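Local structure of hypothetical protein PA3499 (Pseudomonas aeruginosa, 2IG8) at residues B[53-65]-B[90-102]. The protein is of unknown function but belongs to the YjgF-like family of small alpha/beta proteins, and is found here as a trimer. Residues are numbered along the deposited sequence; the frame is centred on the assembly and turned at random.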
loop_
_atom_site.group_PDB
_atom_site.type_symbol
_atom_site.label_atom_id
_atom_site.label_comp_id
_atom_site.label_asym_id
_atom_site.label_seq_id
_atom_site.Cartn_x
_atom_site.Cartn_y
_atom_site.Cartn_z
ATOM N N ALA B 53 -4.898 6.351 -20.867
ATOM C CA ALA B 53 -4.359 6.300 -19.497
ATOM C C ALA B 53 -4.197 7.689 -18.883
ATOM O O ALA B 53 -4.477 7.882 -17.705
ATOM C CB ALA B 53 -3.015 5.560 -19.470
ATOM N N HIS B 54 -3.728 8.648 -19.690
ATOM C CA HIS B 54 -3.571 10.017 -19.261
ATOM C C HIS B 54 -4.935 10.610 -18.856
ATOM O O HIS B 54 -5.051 11.187 -17.786
ATOM C CB HIS B 54 -2.956 10.808 -20.397
ATOM C CG HIS B 54 -2.726 12.255 -20.111
ATOM N ND1 HIS B 54 -2.141 13.088 -21.033
ATOM C CD2 HIS B 54 -2.901 13.005 -18.999
ATOM C CE1 HIS B 54 -2.035 14.306 -20.520
ATOM N NE2 HIS B 54 -2.524 14.286 -19.302
ATOM N N ALA B 55 -5.940 10.464 -19.721
ATOM C CA ALA B 55 -7.280 10.959 -19.412
ATOM C C ALA B 55 -7.866 10.277 -18.145
ATOM O O ALA B 55 -8.445 10.964 -17.259
ATOM C CB ALA B 55 -8.235 10.840 -20.638
ATOM N N GLN B 56 -7.706 8.959 -18.044
ATOM C CA GLN B 56 -8.187 8.241 -16.886
ATOM C C GLN B 56 -7.480 8.729 -15.614
ATOM O O GLN B 56 -8.128 8.924 -14.588
ATOM C CB GLN B 56 -8.040 6.731 -17.035
ATOM C CG GLN B 56 -8.988 6.087 -18.082
ATOM C CD GLN B 56 -9.116 4.593 -17.972
ATOM O OE1 GLN B 56 -8.993 4.025 -16.887
ATOM N NE2 GLN B 56 -9.428 3.929 -19.117
ATOM N N ALA B 57 -6.165 8.900 -15.675
ATOM C CA ALA B 57 -5.424 9.304 -14.470
ATOM C C ALA B 57 -5.898 10.683 -13.997
ATOM O O ALA B 57 -6.065 10.907 -12.811
ATOM C CB ALA B 57 -3.924 9.281 -14.711
ATOM N N LEU B 58 -6.189 11.570 -14.927
ATOM C CA LEU B 58 -6.731 12.886 -14.572
ATOM C C LEU B 58 -8.126 12.838 -13.936
ATOM O O LEU B 58 -8.424 13.613 -13.014
ATOM C CB LEU B 58 -6.742 13.813 -15.783
ATOM C CG LEU B 58 -5.413 14.414 -16.274
ATOM C CD1 LEU B 58 -5.622 15.185 -17.570
ATOM C CD2 LEU B 58 -4.772 15.272 -15.201
ATOM N N VAL B 59 -9.012 11.989 -14.460
ATOM C CA VAL B 59 -10.306 11.772 -13.835
ATOM C C VAL B 59 -10.129 11.247 -12.413
ATOM O O VAL B 59 -10.797 11.733 -11.496
ATOM C CB VAL B 59 -11.209 10.802 -14.662
ATOM C CG1 VAL B 59 -12.424 10.323 -13.836
ATOM C CG2 VAL B 59 -11.618 11.468 -16.004
ATOM N N VAL B 60 -9.223 10.281 -12.238
ATOM C CA VAL B 60 -8.930 9.700 -10.937
ATOM C C VAL B 60 -8.423 10.763 -9.974
ATOM O O VAL B 60 -8.963 10.896 -8.878
ATOM C CB VAL B 60 -7.902 8.529 -11.029
ATOM C CG1 VAL B 60 -7.370 8.121 -9.619
ATOM C CG2 VAL B 60 -8.559 7.318 -11.701
ATOM N N LEU B 61 -7.412 11.538 -10.398
ATOM C CA LEU B 61 -6.897 12.625 -9.566
ATOM C C LEU B 61 -7.978 13.680 -9.238
ATOM O O LEU B 61 -8.039 14.163 -8.116
ATOM C CB LEU B 61 -5.623 13.257 -10.191
ATOM C CG LEU B 61 -4.395 12.321 -10.245
ATOM C CD1 LEU B 61 -3.285 12.878 -11.173
ATOM C CD2 LEU B 61 -3.851 12.022 -8.806
ATOM N N GLY B 62 -8.869 13.990 -10.191
ATOM C CA GLY B 62 -10.057 14.829 -9.910
ATOM C C GLY B 62 -10.966 14.275 -8.825
ATOM O O GLY B 62 -11.512 15.032 -8.019
ATOM N N LYS B 63 -11.147 12.955 -8.795
ATOM C CA LYS B 63 -11.922 12.320 -7.729
ATOM C C LYS B 63 -11.242 12.483 -6.351
ATOM O O LYS B 63 -11.885 12.875 -5.375
ATOM C CB LYS B 63 -12.184 10.851 -8.047
ATOM C CG LYS B 63 -13.172 10.686 -9.198
ATOM C CD LYS B 63 -13.584 9.232 -9.423
ATOM C CE LYS B 63 -14.574 9.160 -10.582
ATOM N NZ LYS B 63 -14.959 7.813 -10.829
ATOM N N VAL B 64 -9.943 12.205 -6.308
ATOM C CA VAL B 64 -9.148 12.448 -5.101
ATOM C C VAL B 64 -9.322 13.895 -4.619
ATOM O O VAL B 64 -9.565 14.138 -3.438
ATOM C CB VAL B 64 -7.668 12.112 -5.348
ATOM C CG1 VAL B 64 -6.799 12.557 -4.146
ATOM C CG2 VAL B 64 -7.529 10.599 -5.638
ATOM N N LYS B 65 -9.229 14.853 -5.535
ATOM C CA LYS B 65 -9.434 16.258 -5.185
ATOM C C LYS B 65 -10.827 16.563 -4.635
ATOM O O LYS B 65 -10.970 17.382 -3.716
ATOM C CB LYS B 65 -9.137 17.116 -6.400
ATOM C CG LYS B 65 -9.408 18.581 -6.204
ATOM C CD LYS B 65 -8.682 19.359 -7.270
ATOM C CE LYS B 65 -9.496 20.459 -7.848
ATOM N NZ LYS B 65 -9.784 21.519 -6.904
ATOM N N ASP B 90 2.031 2.483 -19.840
ATOM C CA ASP B 90 1.269 3.712 -19.558
ATOM C C ASP B 90 1.885 4.571 -18.448
ATOM O O ASP B 90 1.333 5.609 -18.079
ATOM C CB ASP B 90 -0.190 3.354 -19.187
ATOM C CG ASP B 90 -0.999 2.840 -20.382
ATOM O OD1 ASP B 90 -0.601 3.104 -21.530
ATOM O OD2 ASP B 90 -2.027 2.149 -20.187
ATOM N N LYS B 91 3.016 4.142 -17.889
ATOM C CA LYS B 91 3.631 4.869 -16.767
ATOM C C LYS B 91 3.890 6.324 -17.104
ATOM O O LYS B 91 3.677 7.191 -16.266
ATOM C CB LYS B 91 4.927 4.186 -16.291
ATOM C CG LYS B 91 6.049 4.162 -17.303
ATOM C CD LYS B 91 7.324 3.492 -16.756
ATOM C CE LYS B 91 8.500 3.740 -17.694
ATOM N NZ LYS B 91 8.920 5.165 -17.659
ATOM N N ASP B 92 4.315 6.604 -18.334
ATOM C CA ASP B 92 4.625 7.988 -18.676
ATOM C C ASP B 92 3.363 8.852 -18.848
ATOM O O ASP B 92 3.437 10.068 -18.758
ATOM C CB ASP B 92 5.469 8.065 -19.919
ATOM C CG ASP B 92 6.897 7.580 -19.688
ATOM O OD1 ASP B 92 7.299 7.463 -18.482
ATOM O OD2 ASP B 92 7.600 7.356 -20.703
ATOM N N ALA B 93 2.248 8.207 -19.163
ATOM C CA ALA B 93 0.955 8.868 -19.295
ATOM C C ALA B 93 0.484 9.296 -17.910
ATOM O O ALA B 93 -0.092 10.368 -17.764
ATOM C CB ALA B 93 -0.034 7.967 -19.941
ATOM N N ILE B 94 0.681 8.441 -16.904
ATOM C CA ILE B 94 0.411 8.817 -15.525
ATOM C C ILE B 94 1.332 9.999 -15.124
ATOM O O ILE B 94 0.878 10.981 -14.499
ATOM C CB ILE B 94 0.542 7.583 -14.563
ATOM C CG1 ILE B 94 -0.712 6.692 -14.545
ATOM C CG2 ILE B 94 0.686 8.054 -13.155
ATOM C CD1 ILE B 94 -1.422 6.326 -15.771
ATOM N N GLY B 95 2.603 9.939 -15.503
ATOM C CA GLY B 95 3.516 11.083 -15.298
ATOM C C GLY B 95 2.984 12.412 -15.851
ATOM O O GLY B 95 2.962 13.436 -15.152
ATOM N N ARG B 96 2.475 12.380 -17.073
ATOM C CA ARG B 96 1.932 13.562 -17.712
ATOM C C ARG B 96 0.742 14.102 -16.946
ATOM O O ARG B 96 0.674 15.285 -16.724
ATOM C CB ARG B 96 1.459 13.243 -19.114
ATOM C CG ARG B 96 2.494 13.396 -20.155
ATOM C CD ARG B 96 1.877 13.197 -21.531
ATOM N NE ARG B 96 2.880 13.302 -22.601
ATOM C CZ ARG B 96 3.808 12.386 -22.871
ATOM N NH1 ARG B 96 3.939 11.253 -22.134
ATOM N NH2 ARG B 96 4.617 12.618 -23.887
ATOM N N ALA B 97 -0.149 13.203 -16.519
ATOM C CA ALA B 97 -1.313 13.555 -15.698
ATOM C C ALA B 97 -0.894 14.270 -14.403
ATOM O O ALA B 97 -1.427 15.323 -14.047
ATOM C CB ALA B 97 -2.140 12.332 -15.378
ATOM N N ARG B 98 0.106 13.703 -13.726
ATOM C CA ARG B 98 0.630 14.306 -12.529
ATOM C C ARG B 98 1.245 15.683 -12.772
ATOM O O ARG B 98 1.015 16.617 -11.971
ATOM C CB ARG B 98 1.623 13.376 -11.855
ATOM C CG ARG B 98 0.932 12.233 -11.149
ATOM C CD ARG B 98 1.885 11.489 -10.240
ATOM N NE ARG B 98 2.854 10.701 -10.988
ATOM C CZ ARG B 98 3.424 9.578 -10.551
ATOM N NH1 ARG B 98 4.277 8.938 -11.336
ATOM N NH2 ARG B 98 3.162 9.094 -9.346
ATOM N N GLN B 99 1.995 15.844 -13.851
ATOM C CA GLN B 99 2.588 17.160 -14.136
ATOM C C GLN B 99 1.477 18.198 -14.286
ATOM O O GLN B 99 1.589 19.323 -13.798
ATOM C CB GLN B 99 3.457 17.132 -15.388
ATOM C CG GLN B 99 4.759 16.336 -15.183
ATOM C CD GLN B 99 5.815 17.064 -14.376
ATOM O OE1 GLN B 99 5.699 18.247 -14.073
ATOM N NE2 GLN B 99 6.863 16.339 -14.011
ATOM N N GLU B 100 0.380 17.819 -14.935
ATOM C CA GLU B 100 -0.706 18.768 -15.152
ATOM C C GLU B 100 -1.494 19.045 -13.883
ATOM O O GLU B 100 -1.779 20.193 -13.572
ATOM C CB GLU B 100 -1.605 18.291 -16.308
ATOM C CG GLU B 100 -0.852 18.278 -17.605
ATOM C CD GLU B 100 -1.596 17.620 -18.780
ATOM O OE1 GLU B 100 -2.664 16.992 -18.575
ATOM O OE2 GLU B 100 -1.052 17.724 -19.902
ATOM N N PHE B 101 -1.814 17.993 -13.130
ATOM C CA PHE B 101 -2.589 18.090 -11.893
ATOM C C PHE B 101 -1.852 18.888 -10.825
ATOM O O PHE B 101 -2.456 19.671 -10.090
ATOM C CB PHE B 101 -2.894 16.682 -11.387
ATOM C CG PHE B 101 -3.816 16.627 -10.183
ATOM C CD1 PHE B 101 -5.164 16.888 -10.313
ATOM C CD2 PHE B 101 -3.338 16.266 -8.954
ATOM C CE1 PHE B 101 -6.010 16.816 -9.214
ATOM C CE2 PHE B 101 -4.186 16.158 -7.845
ATOM C CZ PHE B 101 -5.530 16.443 -7.997
ATOM N N PHE B 102 -0.542 18.694 -10.760
ATOM C CA PHE B 102 0.297 19.414 -9.830
ATOM C C PHE B 102 1.009 20.606 -10.480
ATOM O O PHE B 102 2.103 20.984 -10.051
ATOM C CB PHE B 102 1.318 18.434 -9.228
ATOM C CG PHE B 102 0.698 17.381 -8.344
ATOM C CD1 PHE B 102 0.163 17.736 -7.119
ATOM C CD2 PHE B 102 0.662 16.046 -8.727
ATOM C CE1 PHE B 102 -0.416 16.787 -6.271
ATOM C CE2 PHE B 102 0.058 15.059 -7.875
ATOM C CZ PHE B 102 -0.465 15.446 -6.660
HETATM O O HOH W 1 -2.901 5.321 -22.734
#
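A57 and A97 meet methyl to methyl, CB to CB at 3.6 Å, a small-residue pair consistent with the short 7.9 Å approach between the axes of segment 53-65, part of helix 53-70, and helix 91-101. The A97 methyl is a knob in a hole formed by H54, A57, L58 and L61. On either side along the interface, A53 CB lies 3.9 Å from A93 CB, and L61 CB sits 3.6 Å from the centroid of the F101 ring, 8° off its normal, a CH-pi contact centred on the face. With chi1 at -174°, F101 CG swings beside the carbonyl carbon and the ring turns that face to L61.

H54 marks the border of this close packing, its ring seated as a knob among A93, R96, A97 and E100. The looser solvent side begins with the exposed R96 and E100: R96 CB lies over one face of the H54 ring while the guanidinium leads away, and H54 NE2 donates to E100 OE1 (2.8 Å). That bond is bent, 146° at the hydrogen, and reaches OE1 from above the carboxylate plane although OE1 lies near the ring plane.

Beneath the pair runs the mixed sheet: L61 touches I128 of strand 126-133, and I94 touches V83 of strand 78-85. R98 packs on W20 of a second subunit.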